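Local coordinates for alpha-L-rhamnosidase (Aspergillus terreus, PDB 6GSZ), which probably hydrolyses alpha-L-rhamnosides, releasing terminal non-reducing alpha-L-rhamnose residues, at residues L771-S779 and I790-A801; G827-P838 and G857-V868. All blocks are in the same frame, centred on the assembly; numbering follows the deposited sequence. Where two conformers were deposited one is given.

Contact 1: residues L771-S779 and I790-A801; sequences LHEVIGGLS and IEVVPGGDLQQA. With CA (calcium ion), chain M.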
loop_
_atom_site.group_PDB
_atom_site.type_symbol
_atom_site.label_atom_id
_atom_site.label_comp_id
_atom_site.label_asym_id
_atom_site.label_seq_id
_atom_site.Cartn_x
_atom_site.Cartn_y
_atom_site.Cartn_z
ATOM N N LEU A 771 -0.653 -14.707 12.162
ATOM C CA LEU A 771 0.128 -14.226 13.307
ATOM C C LEU A 771 -0.689 -13.222 14.126
ATOM O O LEU A 771 -0.770 -13.292 15.354
ATOM C CB LEU A 771 1.432 -13.584 12.845
ATOM C CG LEU A 771 2.332 -14.408 11.926
ATOM C CD1 LEU A 771 3.618 -13.653 11.603
ATOM C CD2 LEU A 771 2.666 -15.779 12.375
ATOM N N HIS A 772 -1.365 -12.316 13.442
ATOM C CA HIS A 772 -2.102 -11.256 14.112
ATOM C C HIS A 772 -3.317 -11.837 14.844
ATOM O O HIS A 772 -3.624 -11.396 15.984
ATOM C CB HIS A 772 -2.569 -10.167 13.124
ATOM C CG HIS A 772 -1.483 -9.534 12.307
ATOM N ND1 HIS A 772 -1.744 -9.081 11.034
ATOM C CD2 HIS A 772 -0.180 -9.282 12.571
ATOM C CE1 HIS A 772 -0.614 -8.557 10.568
ATOM N NE2 HIS A 772 0.362 -8.663 11.486
ATOM N N GLU A 773 -4.097 -12.649 14.112
ATOM C CA GLU A 773 -5.453 -13.014 14.574
ATOM C C GLU A 773 -5.477 -14.260 15.465
ATOM O O GLU A 773 -6.402 -14.403 16.259
ATOM C CB GLU A 773 -6.389 -13.291 13.399
ATOM C CG GLU A 773 -6.567 -12.089 12.474
ATOM C CD GLU A 773 -7.588 -12.319 11.367
ATOM O OE1 GLU A 773 -8.324 -13.345 11.412
ATOM O OE2 GLU A 773 -7.592 -11.518 10.416
ATOM N N VAL A 774 -4.520 -15.158 15.309
ATOM C CA VAL A 774 -4.561 -16.428 16.016
ATOM C C VAL A 774 -3.465 -16.467 17.086
ATOM O O VAL A 774 -3.752 -16.698 18.262
ATOM C CB VAL A 774 -4.501 -17.627 15.049
ATOM C CG1 VAL A 774 -4.516 -18.912 15.823
ATOM C CG2 VAL A 774 -5.670 -17.602 14.071
ATOM N N ILE A 775 -2.208 -16.213 16.721
ATOM C CA ILE A 775 -1.142 -16.113 17.760
ATOM C C ILE A 775 -1.441 -14.902 18.653
ATOM O O ILE A 775 -1.427 -14.997 19.884
ATOM C CB ILE A 775 0.274 -16.024 17.170
ATOM C CG1 ILE A 775 0.577 -17.196 16.229
ATOM C CG2 ILE A 775 1.295 -15.936 18.304
ATOM C CD1 ILE A 775 1.974 -17.162 15.651
ATOM N N GLY A 776 -1.751 -13.764 18.023
ATOM C CA GLY A 776 -2.060 -12.531 18.744
ATOM C C GLY A 776 -3.503 -12.440 19.189
ATOM O O GLY A 776 -3.834 -11.589 20.017
ATOM N N GLY A 777 -4.368 -13.257 18.584
ATOM C CA GLY A 777 -5.745 -13.341 18.975
ATOM C C GLY A 777 -6.676 -12.264 18.449
ATOM O O GLY A 777 -7.868 -12.347 18.721
ATOM N N LEU A 778 -6.192 -11.241 17.729
ATOM C CA LEU A 778 -6.995 -10.043 17.489
ATOM C C LEU A 778 -7.674 -10.089 16.117
ATOM O O LEU A 778 -7.002 -10.189 15.076
ATOM C CB LEU A 778 -6.079 -8.830 17.548
ATOM C CG LEU A 778 -5.574 -8.437 18.927
ATOM C CD1 LEU A 778 -4.482 -7.404 18.800
ATOM C CD2 LEU A 778 -6.708 -7.902 19.754
ATOM N N SER A 779 -8.985 -9.881 16.092
ATOM C CA SER A 779 -9.729 -9.737 14.825
ATOM C C SER A 779 -10.930 -8.854 15.088
ATOM O O SER A 779 -11.427 -8.766 16.215
ATOM C CB SER A 779 -10.156 -11.068 14.216
ATOM O OG SER A 779 -11.082 -11.734 15.075
ATOM N N ILE A 790 -10.953 -11.372 20.878
ATOM C CA ILE A 790 -9.653 -11.602 21.454
ATOM C C ILE A 790 -9.553 -13.082 21.792
ATOM O O ILE A 790 -10.072 -13.516 22.857
ATOM C CB ILE A 790 -9.359 -10.702 22.663
ATOM C CG1 ILE A 790 -9.571 -9.240 22.273
ATOM C CG2 ILE A 790 -7.948 -10.975 23.148
ATOM C CD1 ILE A 790 -9.228 -8.236 23.334
ATOM N N GLU A 791 -8.995 -13.861 20.872
ATOM C CA GLU A 791 -9.051 -15.328 20.913
ATOM C C GLU A 791 -7.645 -15.845 20.578
ATOM O O GLU A 791 -7.394 -16.315 19.479
ATOM C CB GLU A 791 -10.168 -15.839 19.973
ATOM C CG GLU A 791 -10.408 -17.351 19.968
ATOM C CD GLU A 791 -11.606 -17.820 19.135
ATOM O OE1 GLU A 791 -12.345 -16.989 18.600
ATOM O OE2 GLU A 791 -11.813 -19.019 18.958
ATOM N N VAL A 792 -6.741 -15.730 21.563
ATOM C CA VAL A 792 -5.414 -16.238 21.460
ATOM C C VAL A 792 -5.425 -17.766 21.469
ATOM O O VAL A 792 -6.025 -18.366 22.366
ATOM C CB VAL A 792 -4.511 -15.729 22.594
ATOM C CG1 VAL A 792 -3.184 -16.491 22.605
ATOM C CG2 VAL A 792 -4.338 -14.224 22.531
ATOM N N VAL A 793 -4.747 -18.397 20.518
ATOM C CA VAL A 793 -4.574 -19.845 20.480
ATOM C C VAL A 793 -3.091 -20.159 20.604
ATOM O O VAL A 793 -2.369 -20.128 19.610
ATOM C CB VAL A 793 -5.199 -20.482 19.225
ATOM C CG1 VAL A 793 -5.120 -22.005 19.285
ATOM C CG2 VAL A 793 -6.645 -20.047 19.029
ATOM N N PRO A 794 -2.574 -20.425 21.823
ATOM C CA PRO A 794 -1.160 -20.720 21.991
ATOM C C PRO A 794 -0.838 -22.081 21.364
ATOM O O PRO A 794 -1.704 -22.928 21.221
ATOM C CB PRO A 794 -0.911 -20.734 23.512
ATOM C CG PRO A 794 -2.258 -20.664 24.156
ATOM C CD PRO A 794 -3.316 -20.484 23.086
ATOM N N GLY A 795 0.436 -22.244 21.009
ATOM C CA GLY A 795 0.914 -23.445 20.415
ATOM C C GLY A 795 2.312 -23.236 19.894
ATOM O O GLY A 795 2.941 -22.228 20.177
ATOM N N GLY A 796 2.802 -24.234 19.178
ATOM C CA GLY A 796 4.081 -24.148 18.513
ATOM C C GLY A 796 5.248 -23.957 19.465
ATOM O O GLY A 796 6.276 -23.389 19.078
ATOM N N ASP A 797 5.126 -24.436 20.706
ATOM C CA ASP A 797 6.212 -24.200 21.691
ATOM C C ASP A 797 6.514 -22.698 21.923
ATOM O O ASP A 797 7.571 -22.359 22.492
ATOM C CB ASP A 797 7.478 -24.972 21.309
ATOM C CG ASP A 797 7.374 -26.477 21.540
ATOM O OD1 ASP A 797 6.674 -26.867 22.476
ATOM O OD2 ASP A 797 8.012 -27.254 20.777
ATOM N N LEU A 798 5.590 -21.786 21.583
ATOM C CA LEU A 798 5.750 -20.383 21.973
ATOM C C LEU A 798 5.558 -20.246 23.482
ATOM O O LEU A 798 4.651 -20.879 24.057
ATOM C CB LEU A 798 4.715 -19.500 21.266
ATOM C CG LEU A 798 4.844 -19.353 19.756
ATOM C CD1 LEU A 798 3.812 -18.362 19.231
ATOM C CD2 LEU A 798 6.223 -18.918 19.374
ATOM N N GLN A 799 6.389 -19.411 24.103
ATOM C CA GLN A 799 6.291 -19.103 25.511
ATOM C C GLN A 799 5.560 -17.768 25.726
ATOM O O GLN A 799 5.081 -17.511 26.801
ATOM C CB GLN A 799 7.693 -19.073 26.128
ATOM C CG GLN A 799 8.400 -20.425 26.151
ATOM C CD GLN A 799 9.439 -20.606 25.064
ATOM O OE1 GLN A 799 10.287 -19.741 24.819
ATOM N NE2 GLN A 799 9.401 -21.762 24.413
ATOM N N GLN A 800 5.554 -16.895 24.714
ATOM C CA GLN A 800 4.911 -15.585 24.830
ATOM C C GLN A 800 4.737 -14.941 23.456
ATOM O O GLN A 800 5.447 -15.291 22.509
ATOM C CB GLN A 800 5.664 -14.599 25.707
ATOM C CG GLN A 800 7.106 -14.363 25.377
ATOM C CD GLN A 800 7.605 -13.280 26.313
ATOM O OE1 GLN A 800 7.442 -12.082 26.062
ATOM N NE2 GLN A 800 8.120 -13.691 27.454
ATOM N N ALA A 801 3.778 -14.008 23.376
ATOM C CA ALA A 801 3.651 -13.171 22.180
ATOM C C ALA A 801 2.986 -11.857 22.548
ATOM O O ALA A 801 2.161 -11.789 23.465
ATOM C CB ALA A 801 2.880 -13.884 21.109
HETATM CA CA CA M . -13.422 -18.578 17.196
HETATM O O HOH W 1 -13.001 -16.482 15.561
HETATM O O HOH W 2 -14.668 -16.268 17.374
HETATM O O HOH W 3 -15.139 -18.139 19.172
HETATM O O HOH W 4 -13.905 -20.509 18.420
HETATM O O HOH W 5 -13.319 -20.706 16.191
#

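Contact 2: residues G827-P838 and G857-V868; sequences GFDFHLVAEVPP and GSGVHEYHVRCV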
loop_
_atom_site.group_PDB
_atom_site.type_symbol
_atom_site.label_atom_id
_atom_site.label_comp_id
_atom_site.label_asym_id
_atom_site.label_seq_id
_atom_site.Cartn_x
_atom_site.Cartn_y
_atom_site.Cartn_z
ATOM N N GLY A 827 -1.783 -29.136 32.916
ATOM C CA GLY A 827 -1.253 -28.509 31.710
ATOM C C GLY A 827 -0.386 -27.312 32.056
ATOM O O GLY A 827 0.412 -27.371 32.986
ATOM N N PHE A 828 -0.569 -26.213 31.322
ATOM C CA PHE A 828 0.192 -24.988 31.526
ATOM C C PHE A 828 -0.715 -23.929 32.173
ATOM O O PHE A 828 -1.941 -24.022 32.122
ATOM C CB PHE A 828 0.785 -24.518 30.191
ATOM C CG PHE A 828 2.110 -25.139 29.802
ATOM C CD1 PHE A 828 3.314 -24.587 30.236
ATOM C CD2 PHE A 828 2.166 -26.262 28.984
ATOM C CE1 PHE A 828 4.532 -25.149 29.875
ATOM C CE2 PHE A 828 3.385 -26.822 28.620
ATOM C CZ PHE A 828 4.566 -26.264 29.066
ATOM N N ASP A 829 -0.088 -22.932 32.801
ATOM C CA ASP A 829 -0.733 -21.742 33.233
ATOM C C ASP A 829 -0.604 -20.702 32.109
ATOM O O ASP A 829 0.495 -20.502 31.585
ATOM C CB ASP A 829 -0.088 -21.189 34.505
ATOM C CG ASP A 829 -0.326 -22.057 35.710
ATOM O OD1 ASP A 829 -1.253 -22.887 35.622
ATOM O OD2 ASP A 829 0.456 -21.864 36.655
ATOM N N PHE A 830 -1.734 -20.083 31.749
ATOM C CA PHE A 830 -1.815 -19.098 30.674
ATOM C C PHE A 830 -2.121 -17.739 31.302
ATOM O O PHE A 830 -3.026 -17.609 32.109
ATOM C CB PHE A 830 -2.910 -19.502 29.681
ATOM C CG PHE A 830 -3.193 -18.489 28.601
ATOM C CD1 PHE A 830 -2.361 -18.386 27.492
ATOM C CD2 PHE A 830 -4.276 -17.637 28.693
ATOM C CE1 PHE A 830 -2.620 -17.466 26.489
ATOM C CE2 PHE A 830 -4.539 -16.735 27.679
ATOM C CZ PHE A 830 -3.705 -16.638 26.586
ATOM N N HIS A 831 -1.382 -16.730 30.883
ATOM C CA HIS A 831 -1.533 -15.375 31.395
ATOM C C HIS A 831 -1.740 -14.448 30.206
ATOM O O HIS A 831 -0.971 -14.533 29.236
ATOM C CB HIS A 831 -0.277 -14.956 32.163
ATOM C CG HIS A 831 0.166 -15.991 33.136
ATOM N ND1 HIS A 831 -0.378 -16.136 34.407
ATOM C CD2 HIS A 831 1.093 -16.963 32.999
ATOM C CE1 HIS A 831 0.240 -17.138 35.018
ATOM N NE2 HIS A 831 1.120 -17.682 34.168
ATOM N N LEU A 832 -2.731 -13.561 30.306
ATOM C CA LEU A 832 -3.041 -12.625 29.219
ATOM C C LEU A 832 -3.352 -11.247 29.789
ATOM O O LEU A 832 -4.195 -11.091 30.682
ATOM C CB LEU A 832 -4.257 -13.164 28.451
ATOM C CG LEU A 832 -4.902 -12.219 27.445
ATOM C CD1 LEU A 832 -3.979 -11.947 26.263
ATOM C CD2 LEU A 832 -6.233 -12.757 26.902
ATOM N N VAL A 833 -2.733 -10.228 29.192
ATOM C CA VAL A 833 -3.108 -8.848 29.381
ATOM C C VAL A 833 -3.685 -8.340 28.066
ATOM O O VAL A 833 -2.987 -8.363 27.035
ATOM C CB VAL A 833 -1.904 -8.000 29.816
ATOM C CG1 VAL A 833 -2.265 -6.524 29.963
ATOM C CG2 VAL A 833 -1.317 -8.528 31.119
ATOM N N ALA A 834 -4.948 -7.904 28.101
ATOM C CA ALA A 834 -5.667 -7.457 26.921
ATOM C C ALA A 834 -6.059 -5.996 27.134
ATOM O O ALA A 834 -6.649 -5.653 28.139
ATOM C CB ALA A 834 -6.892 -8.296 26.702
ATOM N N GLU A 835 -5.664 -5.153 26.188
ATOM C CA GLU A 835 -6.014 -3.741 26.181
ATOM C C GLU A 835 -7.117 -3.513 25.155
ATOM O O GLU A 835 -6.968 -3.933 24.005
ATOM C CB GLU A 835 -4.775 -2.960 25.788
ATOM C CG GLU A 835 -4.910 -1.481 25.757
ATOM C CD GLU A 835 -3.613 -0.800 25.304
ATOM O OE1 GLU A 835 -2.656 -1.522 24.797
ATOM O OE2 GLU A 835 -3.545 0.435 25.456
ATOM N N VAL A 836 -8.206 -2.891 25.594
ATOM C CA VAL A 836 -9.415 -2.640 24.795
ATOM C C VAL A 836 -9.626 -1.138 24.791
ATOM O O VAL A 836 -9.701 -0.524 25.848
ATOM C CB VAL A 836 -10.624 -3.411 25.355
ATOM C CG1 VAL A 836 -11.941 -3.097 24.644
ATOM C CG2 VAL A 836 -10.331 -4.903 25.329
ATOM N N PRO A 837 -9.676 -0.478 23.612
ATOM C CA PRO A 837 -9.738 0.971 23.613
ATOM C C PRO A 837 -11.083 1.558 24.004
ATOM O O PRO A 837 -12.147 0.905 23.885
ATOM C CB PRO A 837 -9.340 1.349 22.166
ATOM C CG PRO A 837 -9.714 0.123 21.348
ATOM C CD PRO A 837 -9.581 -1.066 22.271
ATOM N N PRO A 838 -11.054 2.839 24.452
ATOM C CA PRO A 838 -12.275 3.569 24.746
ATOM C C PRO A 838 -13.265 3.436 23.582
ATOM O O PRO A 838 -12.897 3.524 22.413
ATOM C CB PRO A 838 -11.798 5.011 24.986
ATOM C CG PRO A 838 -10.367 4.850 25.433
ATOM C CD PRO A 838 -9.850 3.675 24.643
ATOM N N GLY A 857 -15.619 -4.256 28.371
ATOM C CA GLY A 857 -15.491 -2.924 27.834
ATOM C C GLY A 857 -14.044 -2.455 27.864
ATOM O O GLY A 857 -13.096 -3.256 27.992
ATOM N N SER A 858 -13.865 -1.153 27.662
ATOM C CA SER A 858 -12.518 -0.593 27.521
ATOM C C SER A 858 -11.694 -0.795 28.798
ATOM O O SER A 858 -12.242 -0.998 29.917
ATOM C CB SER A 858 -12.551 0.883 27.176
ATOM O OG SER A 858 -13.045 1.681 28.257
ATOM N N GLY A 859 -10.373 -0.765 28.631
ATOM C CA GLY A 859 -9.425 -0.787 29.730
ATOM C C GLY A 859 -8.399 -1.881 29.545
ATOM O O GLY A 859 -8.268 -2.439 28.463
ATOM N N VAL A 860 -7.658 -2.157 30.614
ATOM C CA VAL A 860 -6.617 -3.158 30.602
ATOM C C VAL A 860 -7.118 -4.297 31.482
ATOM O O VAL A 860 -7.426 -4.092 32.671
ATOM C CB VAL A 860 -5.272 -2.609 31.114
ATOM C CG1 VAL A 860 -4.195 -3.690 31.150
ATOM C CG2 VAL A 860 -4.797 -1.428 30.272
ATOM N N HIS A 861 -7.277 -5.468 30.862
ATOM C CA HIS A 861 -7.821 -6.634 31.500
ATOM C C HIS A 861 -6.749 -7.716 31.630
ATOM O O HIS A 861 -6.083 -8.013 30.660
ATOM C CB HIS A 861 -9.031 -7.168 30.716
ATOM C CG HIS A 861 -10.078 -6.141 30.461
ATOM N ND1 HIS A 861 -11.065 -5.843 31.382
ATOM C CD2 HIS A 861 -10.275 -5.325 29.404
ATOM C CE1 HIS A 861 -11.835 -4.886 30.890
ATOM N NE2 HIS A 861 -11.366 -4.550 29.675
ATOM N N GLU A 862 -6.633 -8.322 32.793
ATOM C CA GLU A 862 -5.632 -9.352 33.069
ATOM C C GLU A 862 -6.373 -10.663 33.353
ATOM O O GLU A 862 -7.318 -10.665 34.192
ATOM C CB GLU A 862 -4.774 -8.949 34.260
ATOM C CG GLU A 862 -3.510 -9.744 34.379
ATOM C CD GLU A 862 -2.541 -9.125 35.353
ATOM O OE1 GLU A 862 -2.110 -7.974 35.103
ATOM O OE2 GLU A 862 -2.216 -9.806 36.294
ATOM N N TYR A 863 -5.946 -11.741 32.700
ATOM C CA TYR A 863 -6.538 -13.069 32.878
ATOM C C TYR A 863 -5.452 -14.086 33.242
ATOM O O TYR A 863 -4.424 -14.167 32.585
ATOM C CB TYR A 863 -7.281 -13.508 31.612
ATOM C CG TYR A 863 -8.360 -12.561 31.149
ATOM C CD1 TYR A 863 -8.089 -11.503 30.298
ATOM C CD2 TYR A 863 -9.661 -12.713 31.598
ATOM C CE1 TYR A 863 -9.092 -10.634 29.906
ATOM C CE2 TYR A 863 -10.669 -11.853 31.207
ATOM C CZ TYR A 863 -10.385 -10.811 30.350
ATOM O OH TYR A 863 -11.370 -9.955 29.975
ATOM N N HIS A 864 -5.715 -14.875 34.291
ATOM C CA HIS A 864 -4.799 -15.916 34.671
ATOM C C HIS A 864 -5.567 -17.223 34.655
ATOM O O HIS A 864 -6.497 -17.370 35.443
ATOM C CB HIS A 864 -4.152 -15.632 36.034
ATOM C CG HIS A 864 -3.342 -14.390 36.042
ATOM N ND1 HIS A 864 -2.031 -14.356 35.588
ATOM C CD2 HIS A 864 -3.675 -13.118 36.317
ATOM C CE1 HIS A 864 -1.594 -13.108 35.638
ATOM N NE2 HIS A 864 -2.580 -12.333 36.083
ATOM N N VAL A 865 -5.229 -18.111 33.722
ATOM C CA VAL A 865 -5.929 -19.360 33.546
ATOM C C VAL A 865 -4.993 -20.479 33.952
ATOM O O VAL A 865 -3.997 -20.750 33.285
ATOM C CB VAL A 865 -6.474 -19.591 32.126
ATOM C CG1 VAL A 865 -7.391 -20.802 32.116
ATOM C CG2 VAL A 865 -7.198 -18.365 31.609
ATOM N N ARG A 866 -5.352 -21.154 35.046
ATOM C CA ARG A 866 -4.500 -22.167 35.623
ATOM C C ARG A 866 -4.876 -23.508 34.994
ATOM O O ARG A 866 -6.039 -23.764 34.755
ATOM C CB ARG A 866 -4.656 -22.259 37.146
ATOM C CG ARG A 866 -4.065 -21.097 37.935
ATOM C CD ARG A 866 -2.556 -21.107 38.112
ATOM N NE ARG A 866 -2.151 -20.074 39.060
ATOM C CZ ARG A 866 -1.001 -20.048 39.720
ATOM N NH1 ARG A 866 -0.046 -20.918 39.428
ATOM N NH2 ARG A 866 -0.811 -19.141 40.668
ATOM N N CYS A 867 -3.868 -24.332 34.706
ATOM C CA CYS A 867 -4.063 -25.743 34.292
ATOM C C CYS A 867 -4.921 -25.835 33.016
ATOM O O CYS A 867 -5.928 -26.559 32.957
ATOM C CB CYS A 867 -4.683 -26.568 35.415
ATOM S SG CYS A 867 -3.787 -26.448 36.992
ATOM N N VAL A 868 -4.499 -25.093 31.993
ATOM C CA VAL A 868 -5.145 -25.118 30.673
ATOM C C VAL A 868 -4.763 -26.413 29.966
ATOM O O VAL A 868 -3.573 -26.703 29.852
ATOM C CB VAL A 868 -4.707 -23.945 29.777
ATOM C CG1 VAL A 868 -5.277 -24.082 28.366
ATOM C CG2 VAL A 868 -5.091 -22.607 30.366
#

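Contact 1: residues L771-S779 and I790-A801
Ile775 lays its CG2 methyl against Leu798, 3.6 Å from CD1, the two side chains crossing at about a right angle. The same methyl reaches Ala801 CB at 3.8 Å. With CG2 anti to the backbone N and CG1 beside it (chi1 -55°), one branch serves both partners. Here the last helix of the six-hairpin glycosidase domain, 768-775, passes into the C-terminal beta domain, and residues 790-801 wrap its end. A wider pi-type turn at 771-775 carries Gly776 N to Leu771 O, and Gly777 has positive phi. Gly777 CA lies 3.4 Å from Glu791 O, in a CA-H...O contact, and packs against Val792 N. Two backbone bonds, both nearly straight, clip the chains together: Val793 N to Val774 O at 3.0 Å (172° at the hydrogen) and Glu791 N to Gly777 O at 2.9 Å (169°). Beside the first bond, Val774 and Val793 lie side by side, pointing the same way, CG1 of Val774 3.8 Å from CB of Val793. Leu778 and Ile790 form an antiparallel non-hydrogen-bonded pair, likewise side by side. Tyr716 and Phe432 also touch Ile775. Glu791, extended beyond CG, leads its carboxylate away from the helix to a calcium ion: OE1 and OE2 both bind it at 2.4 Å, five waters complete seven ligands, and Asn789 ND2 bonds OE1.

Contact 2: residues G827-P838 and G857-V868
The imidazoles of His831 and His864 meet rim to rim, planes at 62°, neither lying over the other's face. His831 ND1 and His864 ND1 share a 2.7 Å hydrogen bond (165°), in which either could be the donor, while Trp817 stacks on His831. His831 CG stands beside its backbone N (chi1 -48°), an orientation that brings ND1 to its partner; Asp819 takes its NE2. At the other edge of His864, in the ring plane, NE2 gives a 2.6 Å bond to Glu862 OE2, so both ring nitrogens are engaged and its rotation is fixed. The backbones form an antiparallel strand pair, with paired bonds at Phe830/Val865, Leu832/Tyr863, Ala834/His861 and Val836/Gly859. Near one end a G1 beta bulge sets Cys867 and Val868 both opposite Phe828. Asp829 bonds the bulge residue: its OD1 accepts Cys867 N at 3.1 Å, and OD2 makes a salt bridge to Arg866 NH1 at 3.0 Å, met from above the carboxylate plane. At the other end Val836 CG1 packs 3.5 Å from Gly857 O, which also accepts His861 NE2. Strand 859-868 is outermost in its five-stranded sheet, strand 810-819 borders 828-836 on the other side, and the face carrying Leu832, Ala834 and Val836 packs on strands 787-790 and 841-845.

Contact 1 comes first along the chain and closes before contact 2 opens; they lie about 12 Å apart, centre to centre, on the same side of the chain's centre. Both reach the antiparallel sheet 430-434, 800-807, 810-819, 828-836 and 859-868, contact 1 through Ala801 and contact 2 through its last two strands. They also touch directly: Ile790 CD1, from the four-stranded sheet beginning with 778-780 and 787-790, lies 4.0 Å from Val836 CG2, and Pro794 CG lies 4.0 Å from Phe830 CE1. Ile790 thus packs one sheet on the other, with the 792-794 loop adding Pro794 against Phe830, while contact 1 ties the C-terminal domain to the last helix of the catalytic one.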